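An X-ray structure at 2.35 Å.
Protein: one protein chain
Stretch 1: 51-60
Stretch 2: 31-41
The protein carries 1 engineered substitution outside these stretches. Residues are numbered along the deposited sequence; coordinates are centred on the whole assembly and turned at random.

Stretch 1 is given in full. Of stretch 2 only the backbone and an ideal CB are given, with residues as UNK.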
# COMPACT_ATOMS: atom_id res chain seq x y z
N ALA A 51 19.66 20.52 19.45
CA ALA A 51 20.55 19.58 20.12
C ALA A 51 19.87 18.24 20.35
O ALA A 51 20.46 17.18 20.12
CB ALA A 51 21.02 20.16 21.45
N LEU A 52 18.62 18.30 20.79
CA LEU A 52 17.82 17.10 21.03
C LEU A 52 17.69 16.29 19.75
O LEU A 52 17.91 15.07 19.74
CB LEU A 52 16.43 17.49 21.56
CG LEU A 52 15.54 16.41 22.15
CD1 LEU A 52 16.18 15.78 23.38
CD2 LEU A 52 14.17 16.97 22.49
N TRP A 53 17.35 16.97 18.66
CA TRP A 53 17.20 16.31 17.37
C TRP A 53 18.53 15.81 16.82
O TRP A 53 18.57 14.81 16.11
CB TRP A 53 16.53 17.24 16.36
CG TRP A 53 16.33 16.61 15.02
CD1 TRP A 53 16.92 16.98 13.84
CD2 TRP A 53 15.49 15.49 14.71
NE1 TRP A 53 16.50 16.16 12.82
CE2 TRP A 53 15.62 15.23 13.33
CE3 TRP A 53 14.64 14.68 15.47
CZ2 TRP A 53 14.93 14.20 12.70
CZ3 TRP A 53 13.96 13.66 14.84
CH2 TRP A 53 14.11 13.42 13.47
N ASP A 54 19.61 16.51 17.15
CA ASP A 54 20.95 16.09 16.73
C ASP A 54 21.35 14.80 17.43
O ASP A 54 21.93 13.91 16.81
CB ASP A 54 21.98 17.19 16.99
CG ASP A 54 21.97 18.27 15.93
OD1 ASP A 54 22.96 19.01 15.83
OD2 ASP A 54 20.96 18.36 15.19
N ALA A 55 21.04 14.70 18.71
CA ALA A 55 21.31 13.48 19.46
C ALA A 55 20.44 12.33 18.95
O ALA A 55 20.93 11.23 18.68
CB ALA A 55 21.08 13.70 20.95
N GLU A 56 19.15 12.61 18.80
CA GLU A 56 18.19 11.60 18.33
C GLU A 56 18.57 11.07 16.95
O GLU A 56 18.42 9.88 16.67
CB GLU A 56 16.78 12.18 18.31
CG GLU A 56 15.70 11.16 18.62
CD GLU A 56 15.78 10.65 20.05
OE1 GLU A 56 15.39 9.49 20.29
OE2 GLU A 56 16.22 11.43 20.93
N ILE A 57 19.06 11.96 16.09
CA ILE A 57 19.56 11.57 14.78
C ILE A 57 20.84 10.76 14.92
O ILE A 57 21.03 9.75 14.23
CB ILE A 57 19.82 12.81 13.89
CG1 ILE A 57 18.51 13.31 13.27
CG2 ILE A 57 20.81 12.48 12.78
CD1 ILE A 57 17.88 12.32 12.31
N ALA A 58 21.70 11.18 15.84
CA ALA A 58 22.96 10.50 16.09
C ALA A 58 22.73 9.06 16.55
O ALA A 58 23.58 8.19 16.34
CB ALA A 58 23.78 11.26 17.12
N ILE A 59 21.58 8.81 17.17
CA ILE A 59 21.21 7.45 17.59
C ILE A 59 21.15 6.49 16.40
O ILE A 59 22.04 5.66 16.23
CB ILE A 59 19.87 7.42 18.33
CG1 ILE A 59 19.91 8.33 19.56
CG2 ILE A 59 19.52 6.00 18.75
CD1 ILE A 59 20.97 7.94 20.57
N MET A 60 20.10 6.61 15.59
CA MET A 60 19.91 5.75 14.43
C MET A 60 20.92 6.04 13.33
O MET A 60 20.56 6.53 12.26
CB MET A 60 18.48 5.89 13.90
CG MET A 60 17.98 7.33 13.86
SD MET A 60 16.29 7.47 13.25
CE MET A 60 16.05 9.24 13.33
N UNK A 31 9.90 3.97 22.59
CA UNK A 31 10.39 4.54 23.83
C UNK A 31 11.21 5.81 23.59
O UNK A 31 11.06 6.80 24.31
CB UNK A 31 11.23 3.51 24.58
N UNK A 32 12.07 5.78 22.57
CA UNK A 32 12.88 6.94 22.23
C UNK A 32 12.01 8.10 21.76
O UNK A 32 12.30 9.26 22.07
CB UNK A 32 13.90 6.58 21.15
N UNK A 33 10.96 7.79 21.02
CA UNK A 33 10.01 8.80 20.57
C UNK A 33 9.24 9.38 21.75
O UNK A 33 9.03 10.60 21.83
CB UNK A 33 9.04 8.21 19.55
N UNK A 34 8.83 8.52 22.67
CA UNK A 34 8.12 8.95 23.87
C UNK A 34 8.97 9.88 24.72
O UNK A 34 8.50 10.92 25.18
CB UNK A 34 7.69 7.74 24.70
N UNK A 35 10.23 9.50 24.93
CA UNK A 35 11.16 10.32 25.69
C UNK A 35 11.49 11.61 24.96
O UNK A 35 11.79 12.63 25.57
CB UNK A 35 12.44 9.54 25.98
N UNK A 36 11.42 11.55 23.63
CA UNK A 36 11.64 12.72 22.79
C UNK A 36 10.54 13.75 23.03
O UNK A 36 10.81 14.91 23.39
CB UNK A 36 11.69 12.32 21.31
N UNK A 37 9.30 13.32 22.84
CA UNK A 37 8.14 14.17 23.07
C UNK A 37 8.11 14.66 24.52
O UNK A 37 7.71 15.80 24.80
CB UNK A 37 6.85 13.42 22.73
N UNK A 38 8.55 13.81 25.44
CA UNK A 38 8.63 14.16 26.85
C UNK A 38 9.61 15.30 27.09
O UNK A 38 9.29 16.27 27.79
CB UNK A 38 9.04 12.94 27.68
N UNK A 39 10.80 15.19 26.51
CA UNK A 39 11.83 16.20 26.66
C UNK A 39 11.45 17.50 25.96
O UNK A 39 11.88 18.58 26.36
CB UNK A 39 13.16 15.68 26.11
N UNK A 40 10.64 17.39 24.91
CA UNK A 40 10.19 18.57 24.18
C UNK A 40 9.26 19.47 25.00
O UNK A 40 9.10 20.65 24.70
CB UNK A 40 9.48 18.14 22.90
N UNK A 41 8.65 18.90 26.04
CA UNK A 41 7.70 19.63 26.87
C UNK A 41 8.33 20.79 27.64
O UNK A 41 9.17 20.58 28.51
CB UNK A 41 7.04 18.67 27.86

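Each stretch is helical over nearly all its length, and the helices run nearly antiparallel, at 171° between their N-to-C directions, with axes 11.3 Å apart at their closest. That spacing leaves room for side chains between them, and the contact comes from positions that point toward stretch 1 together with sideways ones whose side chains extend to it.

Position 31 has nothing of stretch 1 within 5.5 Å of its ideal CB, and stretch 1 sets no preference there. It is Leu31, which makes no contact across the pair.

At position 32 the CA-to-CB bond points toward stretch 1, and the ideal CB lies 3.4 Å from Glu56 OE1. The carboxylate invites a donor or a positive charge, while Ile59, one turn further on, offers aliphatic surface. Lysine, arginine or a shorter polar residue such as glutamine would be reasonable; a long chain could serve both neighbours. The residue is Arg32. Its NE donates a hydrogen bond to Glu56 OE1 at 3.0 Å, part of a salt bridge, with the carboxylate oxygen at the edge of the guanidinium near its plane. Over one face of the same group lies Ile59, whose CG1 is 3.3 Å from Arg32 NH2, although the Ile59 side chain is poorly ordered.

Positions 33 and 34 meet nothing of stretch 1 near their CB atoms, and at 33 the bond points away. Any helix-compatible residue would do as far as this contact goes; they are Ile33 and Ala34. Position 35 points sideways, again with no neighbour in range, and many residues would fit. Asp35 occupies it without reaching stretch 1.

Position 36 also starts sideways, but its ideal CB is 4.6 Å from Glu56 CD and 5.4 Å from Leu52 CD2, with the Trp53 ring farther off. A small residue would stop short of this surface, whereas leucine, methionine or an aromatic could extend across it. Phe36 does so with chi1 in the t well, which carries the ring end nearer to stretch 1. Leu52 CD2 sits over one ring face, 4.2 Å from the centroid in a CH-pi contact, and Leu52 CG approaches Phe36 CE1 at 3.6 Å. Trp53 CE3 lies 3.6 Å from Phe36 CZ, the two six-membered rings meeting obliquely with planes at 70°. Glu56 OE2 approaches the ring edge, 3.5 Å from Phe36 CD1.

Position 37 points away and 38 is out of reach, so stretch 1 constrains neither; they hold Ile37 and Ala38.

Position 39 points toward stretch 1, its ideal CB already 4.0 Å from Leu52 CD2. A small apolar residue can make this contact without further reach, though a larger one might find a path past the leucine. With Ala39, the methyl itself packs against Leu52, CB to CD2 at 4.0 Å.

Position 40 points sideways, with its ideal CB 4.9 Å from Leu52 CD2, which favours a flexible apolar chain such as leucine or methionine. Met40 places CG 3.9 Å from Leu52 CD2.

At position 41 psi near 115° leaves the helix and stretch 1 is out of reach, so many residues would fit, polar ones among them; it is Asn41.

Stretch 2 31-41: LRIADFIAAMN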
# COMPACT_ATOMS: atom_id res chain seq x y z
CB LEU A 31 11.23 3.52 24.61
CG LEU A 31 10.46 2.38 25.28
CD1 LEU A 31 11.41 1.44 25.99
CD2 LEU A 31 9.42 2.93 26.25
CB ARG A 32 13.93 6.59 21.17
CG ARG A 32 14.97 5.59 21.64
CD ARG A 32 16.28 5.78 20.91
NE ARG A 32 16.86 7.09 21.19
CZ ARG A 32 17.68 7.35 22.20
NH1 ARG A 32 18.01 6.38 23.05
NH2 ARG A 32 18.16 8.57 22.38
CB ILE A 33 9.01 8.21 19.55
CG1 ILE A 33 9.74 7.74 18.30
CG2 ILE A 33 7.95 9.24 19.17
CD1 ILE A 33 8.84 7.11 17.26
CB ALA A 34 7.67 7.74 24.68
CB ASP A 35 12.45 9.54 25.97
CG ASP A 35 12.20 8.26 26.74
OD1 ASP A 35 11.17 8.17 27.43
OD2 ASP A 35 13.05 7.34 26.66
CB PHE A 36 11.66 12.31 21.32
CG PHE A 36 12.21 13.36 20.40
CD1 PHE A 36 13.57 13.57 20.32
CD2 PHE A 36 11.36 14.12 19.62
CE1 PHE A 36 14.08 14.53 19.47
CE2 PHE A 36 11.87 15.08 18.77
CZ PHE A 36 13.23 15.29 18.70
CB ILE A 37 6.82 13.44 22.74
CG1 ILE A 37 6.84 12.94 21.29
CG2 ILE A 37 5.62 14.34 22.98
CD1 ILE A 37 7.01 14.04 20.27
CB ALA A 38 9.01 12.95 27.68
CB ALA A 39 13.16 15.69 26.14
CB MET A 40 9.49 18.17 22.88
CG MET A 40 10.43 17.64 21.81
SD MET A 40 9.58 17.41 20.24
CE MET A 40 8.94 19.06 19.97
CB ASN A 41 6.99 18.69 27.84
CG ASN A 41 5.91 17.87 27.16
OD1 ASN A 41 4.72 18.18 27.27
ND2 ASN A 41 6.31 16.82 26.45
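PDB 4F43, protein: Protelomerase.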